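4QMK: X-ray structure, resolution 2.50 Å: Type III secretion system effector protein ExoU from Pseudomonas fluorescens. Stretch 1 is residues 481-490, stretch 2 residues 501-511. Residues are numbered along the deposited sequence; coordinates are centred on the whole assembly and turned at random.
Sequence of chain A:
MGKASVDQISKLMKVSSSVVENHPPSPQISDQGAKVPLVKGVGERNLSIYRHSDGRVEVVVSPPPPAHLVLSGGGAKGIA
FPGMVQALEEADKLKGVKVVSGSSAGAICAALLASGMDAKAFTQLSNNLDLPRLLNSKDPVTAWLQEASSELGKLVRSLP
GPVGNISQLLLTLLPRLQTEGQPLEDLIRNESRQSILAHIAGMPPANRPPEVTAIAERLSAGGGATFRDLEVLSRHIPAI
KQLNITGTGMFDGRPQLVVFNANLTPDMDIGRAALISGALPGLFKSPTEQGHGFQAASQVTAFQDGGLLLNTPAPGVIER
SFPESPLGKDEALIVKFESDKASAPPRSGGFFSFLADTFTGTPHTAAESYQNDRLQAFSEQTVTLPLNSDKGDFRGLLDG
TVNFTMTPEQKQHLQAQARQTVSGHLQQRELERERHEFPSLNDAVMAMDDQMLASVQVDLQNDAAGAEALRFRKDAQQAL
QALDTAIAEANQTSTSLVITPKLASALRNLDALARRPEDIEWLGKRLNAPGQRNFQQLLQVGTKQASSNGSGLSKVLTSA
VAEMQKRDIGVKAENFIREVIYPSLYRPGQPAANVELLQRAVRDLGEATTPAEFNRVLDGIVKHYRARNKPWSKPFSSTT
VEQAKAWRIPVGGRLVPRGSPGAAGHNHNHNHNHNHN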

ATOM      1  N   GLN A 481      29.516 -16.930  -5.886  1.00 31.78           N
ATOM      2  CA  GLN A 481      29.615 -15.730  -6.733  1.00 34.08           C
ATOM      3  C   GLN A 481      29.239 -16.072  -8.169  1.00 33.56           C
ATOM      4  O   GLN A 481      28.431 -15.378  -8.770  1.00 37.23           O
ATOM      5  CB  GLN A 481      30.993 -15.133  -6.653  1.00 37.30           C
ATOM      6  CG  GLN A 481      31.120 -13.835  -7.437  1.00 46.28           C
ATOM      7  CD  GLN A 481      30.154 -12.753  -6.956  1.00 51.01           C
ATOM      8  OE1 GLN A 481      30.195 -12.368  -5.786  1.00 60.33           O
ATOM      9  NE2 GLN A 481      29.324 -12.212  -7.869  1.00 48.77           N
ATOM     10  N   ALA A 482      29.766 -17.169  -8.712  1.00 32.23           N
ATOM     11  CA  ALA A 482      29.408 -17.601 -10.092  1.00 32.57           C
ATOM     12  C   ALA A 482      27.897 -17.813 -10.208  1.00 31.39           C
ATOM     13  O   ALA A 482      27.290 -17.520 -11.212  1.00 36.73           O
ATOM     14  CB  ALA A 482      30.164 -18.891 -10.494  1.00 30.53           C
ATOM     15  N   LEU A 483      27.289 -18.336  -9.178  1.00 30.78           N
ATOM     16  CA  LEU A 483      25.837 -18.591  -9.214  1.00 30.88           C
ATOM     17  C   LEU A 483      25.115 -17.294  -9.242  1.00 33.11           C
ATOM     18  O   LEU A 483      24.181 -17.128 -10.026  1.00 35.12           O
ATOM     19  CB  LEU A 483      25.368 -19.403  -8.004  1.00 27.90           C
ATOM     20  CG  LEU A 483      23.900 -19.718  -7.989  1.00 28.71           C
ATOM     21  CD1 LEU A 483      23.565 -20.536  -9.217  1.00 31.80           C
ATOM     22  CD2 LEU A 483      23.525 -20.472  -6.732  1.00 26.98           C
ATOM     23  N   ASP A 484      25.502 -16.376  -8.358  1.00 34.56           N
ATOM     24  CA  ASP A 484      24.869 -15.059  -8.346  1.00 38.07           C
ATOM     25  C   ASP A 484      24.983 -14.408  -9.732  1.00 38.39           C
ATOM     26  O   ASP A 484      24.012 -13.843 -10.244  1.00 38.83           O
ATOM     27  CB  ASP A 484      25.502 -14.151  -7.293  1.00 40.99           C
ATOM     28  CG  ASP A 484      24.830 -12.797  -7.221  1.00 45.15           C
ATOM     29  OD1 ASP A 484      23.660 -12.714  -6.773  1.00 50.84           O
ATOM     30  OD2 ASP A 484      25.465 -11.818  -7.611  1.00 49.76           O
ATOM     31  N   THR A 485      26.165 -14.511 -10.335  1.00 37.94           N
ATOM     32  CA  THR A 485      26.393 -13.932 -11.653  1.00 39.61           C
ATOM     33  C   THR A 485      25.483 -14.532 -12.700  1.00 39.96           C
ATOM     34  O   THR A 485      24.908 -13.817 -13.511  1.00 43.40           O
ATOM     35  CB  THR A 485      27.856 -14.087 -12.107  1.00 41.05           C
ATOM     36  OG1 THR A 485      28.686 -13.171 -11.376  1.00 41.22           O
ATOM     37  CG2 THR A 485      27.999 -13.787 -13.603  1.00 42.35           C
ATOM     38  N   ALA A 486      25.354 -15.846 -12.707  1.00 37.66           N
ATOM     39  CA  ALA A 486      24.497 -16.479 -13.694  1.00 38.63           C
ATOM     40  C   ALA A 486      23.043 -16.023 -13.575  1.00 40.66           C
ATOM     41  O   ALA A 486      22.358 -15.939 -14.567  1.00 45.17           O
ATOM     42  CB  ALA A 486      24.604 -17.984 -13.598  1.00 37.27           C
ATOM     43  N   ILE A 487      22.577 -15.743 -12.347  1.00 42.43           N
ATOM     44  CA  ILE A 487      21.223 -15.255 -12.114  1.00 40.01           C
ATOM     45  C   ILE A 487      21.126 -13.845 -12.691  1.00 42.12           C
ATOM     46  O   ILE A 487      20.171 -13.538 -13.388  1.00 45.28           O
ATOM     47  CB  ILE A 487      20.857 -15.166 -10.615  1.00 41.56           C
ATOM     48  CG1 ILE A 487      21.080 -16.475  -9.840  1.00 43.25           C
ATOM     49  CG2 ILE A 487      19.416 -14.732 -10.453  1.00 42.75           C
ATOM     50  CD1 ILE A 487      20.054 -17.553 -10.098  1.00 44.95           C
ATOM     51  N   ALA A 488      22.088 -12.968 -12.367  1.00 42.34           N
ATOM     52  CA  ALA A 488      22.147 -11.616 -12.955  1.00 44.95           C
ATOM     53  C   ALA A 488      22.104 -11.653 -14.487  1.00 47.08           C
ATOM     54  O   ALA A 488      21.365 -10.907 -15.085  1.00 48.78           O
ATOM     55  CB  ALA A 488      23.398 -10.876 -12.495  1.00 45.37           C
ATOM     56  N   GLU A 489      22.885 -12.546 -15.095  1.00 50.52           N
ATOM     57  CA  GLU A 489      22.913 -12.749 -16.553  1.00 56.27           C
ATOM     58  C   GLU A 489      21.549 -13.105 -17.112  1.00 54.71           C
ATOM     59  O   GLU A 489      21.112 -12.528 -18.078  1.00 64.33           O
ATOM     60  CB  GLU A 489      23.858 -13.898 -16.943  1.00 63.15           C
ATOM     61  CG  GLU A 489      25.325 -13.784 -16.500  1.00 68.92           C
ATOM     62  CD  GLU A 489      26.124 -12.749 -17.258  1.00 73.35           C
ATOM     63  OE1 GLU A 489      25.586 -12.220 -18.254  1.00 89.90           O
ATOM     64  OE2 GLU A 489      27.288 -12.456 -16.849  1.00 65.03           O
ATOM     65  N   ALA A 490      20.893 -14.091 -16.537  1.00 52.03           N
ATOM     66  CA  ALA A 490      19.563 -14.505 -16.988  1.00 54.53           C
ATOM     67  C   ALA A 490      18.530 -13.385 -16.852  1.00 57.89           C
ATOM     68  O   ALA A 490      17.585 -13.327 -17.640  1.00 62.04           O
ATOM     69  CB  ALA A 490      19.084 -15.737 -16.209  1.00 51.70           C
ATOM     70  N   PRO A 501      21.595 -22.426 -19.455  1.00 54.91           N
ATOM     71  CA  PRO A 501      22.755 -23.332 -19.402  1.00 53.85           C
ATOM     72  C   PRO A 501      23.845 -22.903 -18.396  1.00 51.62           C
ATOM     73  O   PRO A 501      24.428 -23.747 -17.704  1.00 53.80           O
ATOM     74  CB  PRO A 501      23.304 -23.309 -20.831  1.00 56.25           C
ATOM     75  CG  PRO A 501      22.484 -22.322 -21.596  1.00 58.44           C
ATOM     76  CD  PRO A 501      21.223 -22.099 -20.833  1.00 58.47           C
ATOM     77  N   LYS A 502      24.134 -21.612 -18.338  1.00 52.73           N
ATOM     78  CA  LYS A 502      25.176 -21.100 -17.455  1.00 51.83           C
ATOM     79  C   LYS A 502      24.779 -21.276 -15.973  1.00 46.35           C
ATOM     80  O   LYS A 502      25.632 -21.438 -15.097  1.00 44.07           O
ATOM     81  CB  LYS A 502      25.457 -19.638 -17.811  1.00 56.60           C
ATOM     82  CG  LYS A 502      26.653 -19.017 -17.084  1.00 63.76           C
ATOM     83  CD  LYS A 502      27.002 -17.622 -17.606  1.00 72.52           C
ATOM     84  CE  LYS A 502      27.796 -17.673 -18.905  1.00 79.55           C
ATOM     85  NZ  LYS A 502      27.864 -16.319 -19.518  1.00 82.83           N
ATOM     86  N   LEU A 503      23.481 -21.282 -15.706  1.00 42.96           N
ATOM     87  CA  LEU A 503      22.977 -21.470 -14.346  1.00 40.19           C
ATOM     88  C   LEU A 503      23.027 -22.949 -13.923  1.00 37.03           C
ATOM     89  O   LEU A 503      23.419 -23.266 -12.806  1.00 35.05           O
ATOM     90  CB  LEU A 503      21.545 -20.942 -14.243  1.00 41.28           C
ATOM     91  CG  LEU A 503      21.062 -20.688 -12.839  1.00 41.12           C
ATOM     92  CD1 LEU A 503      21.773 -19.429 -12.366  1.00 47.37           C
ATOM     93  CD2 LEU A 503      19.563 -20.493 -12.778  1.00 42.21           C
ATOM     94  N   ALA A 504      22.583 -23.839 -14.800  1.00 37.16           N
ATOM     95  CA  ALA A 504      22.752 -25.266 -14.588  1.00 37.86           C
ATOM     96  C   ALA A 504      24.212 -25.532 -14.309  1.00 36.73           C
ATOM     97  O   ALA A 504      24.535 -26.366 -13.474  1.00 37.47           O
ATOM     98  CB  ALA A 504      22.336 -26.062 -15.817  1.00 39.11           C
ATOM     99  N   SER A 505      25.096 -24.842 -15.007  1.00 36.08           N
ATOM    100  CA  SER A 505      26.517 -25.107 -14.826  1.00 38.46           C
ATOM    101  C   SER A 505      26.964 -24.703 -13.442  1.00 33.67           C
ATOM    102  O   SER A 505      27.631 -25.494 -12.746  1.00 33.87           O
ATOM    103  CB  SER A 505      27.383 -24.480 -15.946  1.00 41.64           C
ATOM    104  OG  SER A 505      28.755 -24.496 -15.576  1.00 43.63           O
ATOM    105  N   ALA A 506      26.606 -23.495 -13.022  1.00 31.87           N
ATOM    106  CA  ALA A 506      26.904 -23.057 -11.635  1.00 30.10           C
ATOM    107  C   ALA A 506      26.300 -23.962 -10.557  1.00 28.28           C
ATOM    108  O   ALA A 506      26.919 -24.151  -9.530  1.00 29.89           O
ATOM    109  CB  ALA A 506      26.468 -21.641 -11.412  1.00 31.71           C
ATOM    110  N   LEU A 507      25.146 -24.565 -10.772  1.00 27.55           N
ATOM    111  CA  LEU A 507      24.627 -25.499  -9.745  1.00 30.13           C
ATOM    112  C   LEU A 507      25.412 -26.811  -9.726  1.00 30.60           C
ATOM    113  O   LEU A 507      25.666 -27.400  -8.641  1.00 32.99           O
ATOM    114  CB  LEU A 507      23.091 -25.761  -9.875  1.00 31.79           C
ATOM    115  CG  LEU A 507      22.207 -24.524  -9.614  1.00 32.22           C
ATOM    116  CD1 LEU A 507      20.843 -24.646 -10.284  1.00 32.16           C
ATOM    117  CD2 LEU A 507      22.101 -24.251  -8.116  1.00 30.27           C
ATOM    118  N   ARG A 508      25.785 -27.280 -10.897  1.00 30.52           N
ATOM    119  CA  ARG A 508      26.576 -28.479 -10.975  1.00 32.63           C
ATOM    120  C   ARG A 508      27.862 -28.241 -10.222  1.00 30.86           C
ATOM    121  O   ARG A 508      28.296 -29.107  -9.468  1.00 29.34           O
ATOM    122  CB  ARG A 508      26.880 -28.876 -12.422  1.00 37.17           C
ATOM    123  CG  ARG A 508      25.719 -29.522 -13.166  1.00 42.44           C
ATOM    124  CD  ARG A 508      26.201 -30.199 -14.466  1.00 49.70           C
ATOM    125  NE  ARG A 508      26.882 -29.233 -15.357  1.00 55.16           N
ATOM    126  CZ  ARG A 508      26.261 -28.465 -16.254  1.00 56.02           C
ATOM    127  NH1 ARG A 508      24.936 -28.518 -16.400  1.00 58.12           N
ATOM    128  NH2 ARG A 508      26.958 -27.630 -16.996  1.00 56.24           N
ATOM    129  N   ASN A 509      28.477 -27.072 -10.423  1.00 29.12           N
ATOM    130  CA  ASN A 509      29.731 -26.818  -9.800  1.00 28.63           C
ATOM    131  C   ASN A 509      29.597 -26.783  -8.327  1.00 28.43           C
ATOM    132  O   ASN A 509      30.294 -27.532  -7.629  1.00 27.19           O
ATOM    133  CB  ASN A 509      30.368 -25.579 -10.393  1.00 32.03           C
ATOM    134  CG  ASN A 509      30.936 -25.827 -11.806  1.00 34.62           C
ATOM    135  OD1 ASN A 509      31.128 -26.963 -12.241  1.00 39.62           O
ATOM    136  ND2 ASN A 509      31.194 -24.773 -12.507  1.00 36.54           N
ATOM    137  N   LEU A 510      28.633 -25.987  -7.820  1.00 29.99           N
ATOM    138  CA  LEU A 510      28.303 -25.986  -6.380  1.00 28.25           C
ATOM    139  C   LEU A 510      28.086 -27.372  -5.809  1.00 30.77           C
ATOM    140  O   LEU A 510      28.616 -27.689  -4.767  1.00 32.77           O
ATOM    141  CB  LEU A 510      27.011 -25.202  -6.108  1.00 31.43           C
ATOM    142  CG  LEU A 510      27.108 -23.734  -5.726  1.00 29.58           C
ATOM    143  CD1 LEU A 510      25.723 -23.199  -5.558  1.00 32.10           C
ATOM    144  CD2 LEU A 510      27.894 -23.561  -4.440  1.00 28.01           C
ATOM    145  N   ASP A 511      27.286 -28.221  -6.457  1.00 31.90           N
ATOM    146  CA  ASP A 511      27.145 -29.598  -5.946  1.00 34.03           C
ATOM    147  C   ASP A 511      28.478 -30.342  -5.845  1.00 36.20           C
ATOM    148  O   ASP A 511      28.679 -31.111  -4.919  1.00 39.75           O
ATOM    149  CB  ASP A 511      26.235 -30.430  -6.848  1.00 37.41           C
ATOM    150  CG  ASP A 511      24.764 -30.120  -6.658  1.00 42.42           C
ATOM    151  OD1 ASP A 511      24.374 -29.025  -6.069  1.00 34.61           O
ATOM    152  OD2 ASP A 511      23.982 -31.014  -7.127  1.00 48.32           O
TER

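Two helices, 481-490 and 501-511, pack nearly antiparallel, their axes 165° apart in direction and 8.8 Å apart at closest approach. An alanine stands in each of the closest CA pairs, where its small side chain suits the narrow gap: the CA atoms of Ala-486 and Leu-503 lie 5.3 Å apart, and those of Leu-483 and Ala-506 only 5.2 Å. No hydrogen bond crosses between the helices. Their backbone groups are engaged in i to i+4 bonds, as in Ala-486 N to Ala-482 O (3.0 Å), so shape and apolar contact carry the pairing.

The principal bump is Leu-483. Its CA-to-CB bond points sideways, but the t, p rotamer brings the branched end into a hollow formed by Leu-503, Ala-506, Leu-507 and Leu-510. There Leu-483 CD1 lies 3.8 Å from Ala-506 CB, a small methyl that leaves room for it, while Leu-483 CD2 meets Leu-510 CD1 at 3.7 Å.

Leu-503 reaches back in the same manner. Leu-503 CD1 lies 3.4 Å from both Ala-486 CB and Ile-487 CD1, and 3.8 Å from Leu-483 CD1. Ala-486 is short enough to face the other helix directly, whereas Ile-487 starts away from it and returns through its long arm.

At the margin, the aliphatic parts of Glu-489 and Lys-502 touch, Glu-489 CG to Lys-502 CD at 4.3 Å, an aliphatic margin beside the buried leucines and alanines.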